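Local coordinates for protein lysozyme C (Equus asinus, PDB 5XUW) that hydrolyses the beta-1,4 linkages of bacterial cell-wall peptidoglycan, a bacteriolytic enzyme that also binds one calcium ion, at residues 65-70 / 78-83. Numbering follows the deposited sequence.
Sequences CKDNKR and IMCSKL. With CA (calcium ion), chain C.
Cys-65 and Cys-80 are joined by a disulfide, SG to SG 2.1 Å, whose 95° torsion about the S-S bond is relaxed. Both side chains point into the contact: SG of Cys-65 lies between its backbone N and carbonyl carbon (chi1 65°), SG of Cys-80 beside its backbone N. The buried bridge packs as an apolar group, with Leu-83 CD1 3.8 Å from SG of Cys-65 and the branched Ile-78 laying CG2 against CB of Cys-65; Tyr-54 of strand 53-54 touches both cysteines and Leu-83. Two backbone hydrogen bonds run beside it, Lys-66 N to Ile-78 O and Cys-80 N to Lys-66 O, both 2.9 Å. They form a single beta bridge between Lys-66 and Met-79 within the long loop of the C-type lysozyme fold that follows strand 59-60. From Cys-80 a short 3-10 segment brings Lys-82 O to the calcium ion at 2.3 Å, a site completed by Asp-85, Asn-87, Asp-90, Asp-91 and two waters. On the outer side, the flexible, unbranched Met-79 bends at chi2 (67°): its SD meets CE of Lys-66, whose long methylene chain suits the sulfur, at 3.5 Å, while its methyl CE approaches OD1 of the polar, exposed Asn-68 at 3.2 Å.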
# COMPACT_ATOMS: atom_id res chain seq x y z
N CYS A 65 -10.30 -4.61 4.83
CA CYS A 65 -10.98 -5.57 3.94
C CYS A 65 -11.56 -6.71 4.76
O CYS A 65 -11.22 -6.88 5.94
CB CYS A 65 -10.03 -6.11 2.86
SG CYS A 65 -8.65 -7.11 3.45
N LYS A 66 -12.42 -7.49 4.12
CA LYS A 66 -13.01 -8.65 4.77
C LYS A 66 -12.68 -9.97 4.06
O LYS A 66 -12.81 -10.09 2.85
CB LYS A 66 -14.52 -8.48 4.96
CG LYS A 66 -15.34 -8.38 3.69
CD LYS A 66 -16.77 -8.84 3.92
CE LYS A 66 -17.63 -8.51 2.71
NZ LYS A 66 -18.84 -9.36 2.60
N ASP A 67 -12.18 -10.91 4.84
CA ASP A 67 -12.17 -12.31 4.46
C ASP A 67 -13.11 -12.93 5.48
O ASP A 67 -13.47 -12.28 6.47
CB ASP A 67 -10.75 -12.91 4.45
CG ASP A 67 -10.01 -12.76 5.78
OD1 ASP A 67 -10.63 -12.88 6.85
OD2 ASP A 67 -8.78 -12.55 5.74
N ASN A 68 -13.53 -14.16 5.27
CA ASN A 68 -14.53 -14.75 6.17
C ASN A 68 -13.90 -15.69 7.22
O ASN A 68 -14.50 -16.71 7.58
CB ASN A 68 -15.65 -15.40 5.35
CG ASN A 68 -16.37 -14.40 4.45
OD1 ASN A 68 -16.35 -14.52 3.23
ND2 ASN A 68 -17.00 -13.40 5.06
N LYS A 69 -12.70 -15.33 7.69
CA LYS A 69 -12.02 -16.04 8.79
C LYS A 69 -11.79 -15.17 10.05
O LYS A 69 -11.27 -15.68 11.05
CB LYS A 69 -10.68 -16.61 8.30
CG LYS A 69 -9.58 -15.58 8.08
N ARG A 70 -12.12 -13.89 9.99
CA ARG A 70 -12.21 -13.06 11.20
C ARG A 70 -13.15 -11.88 10.98
O ARG A 70 -13.50 -11.55 9.85
CB ARG A 70 -10.82 -12.56 11.65
CG ARG A 70 -10.10 -11.61 10.69
CD ARG A 70 -9.13 -10.67 11.41
NE ARG A 70 -9.83 -9.70 12.26
CZ ARG A 70 -9.88 -9.68 13.59
NH1 ARG A 70 -9.26 -10.61 14.34
NH2 ARG A 70 -10.58 -8.73 14.21
N ILE A 78 -14.62 -4.14 0.78
CA ILE A 78 -14.01 -4.99 -0.23
C ILE A 78 -13.54 -6.33 0.33
O ILE A 78 -13.06 -6.41 1.47
CB ILE A 78 -12.86 -4.22 -0.92
CG1 ILE A 78 -12.46 -4.88 -2.24
CG2 ILE A 78 -11.66 -4.04 0.01
CD1 ILE A 78 -11.51 -4.04 -3.06
N MET A 79 -13.70 -7.37 -0.48
CA MET A 79 -13.19 -8.69 -0.17
C MET A 79 -11.67 -8.66 -0.26
O MET A 79 -11.12 -8.11 -1.21
CB MET A 79 -13.73 -9.74 -1.15
CG MET A 79 -14.32 -10.96 -0.48
SD MET A 79 -15.82 -10.51 0.42
CE MET A 79 -16.15 -12.04 1.29
N CYS A 80 -10.99 -9.28 0.71
CA CYS A 80 -9.52 -9.23 0.74
C CYS A 80 -8.87 -9.89 -0.49
O CYS A 80 -7.80 -9.46 -0.91
CB CYS A 80 -8.96 -9.86 2.02
SG CYS A 80 -9.38 -9.03 3.57
N SER A 81 -9.54 -10.88 -1.07
CA SER A 81 -9.06 -11.54 -2.30
C SER A 81 -8.87 -10.59 -3.48
O SER A 81 -8.01 -10.84 -4.34
CB SER A 81 -10.01 -12.67 -2.70
OG SER A 81 -11.34 -12.20 -2.86
N LYS A 82 -9.64 -9.50 -3.52
CA LYS A 82 -9.52 -8.50 -4.58
C LYS A 82 -8.27 -7.63 -4.45
O LYS A 82 -7.98 -6.81 -5.32
CB LYS A 82 -10.76 -7.63 -4.62
CG LYS A 82 -12.03 -8.44 -4.88
CD LYS A 82 -13.29 -7.68 -4.52
CE LYS A 82 -13.65 -6.67 -5.59
NZ LYS A 82 -14.25 -7.33 -6.78
N LEU A 83 -7.53 -7.80 -3.35
CA LEU A 83 -6.24 -7.16 -3.16
C LEU A 83 -5.08 -8.10 -3.52
O LEU A 83 -3.94 -7.81 -3.20
CB LEU A 83 -6.12 -6.68 -1.71
CG LEU A 83 -7.29 -5.82 -1.22
CD1 LEU A 83 -7.17 -5.56 0.27
CD2 LEU A 83 -7.35 -4.52 -2.00
CA CA C . -6.80 -5.46 -6.78
O HOH W 1 -4.59 -6.33 -6.36
O HOH W 2 -8.60 -5.53 -8.29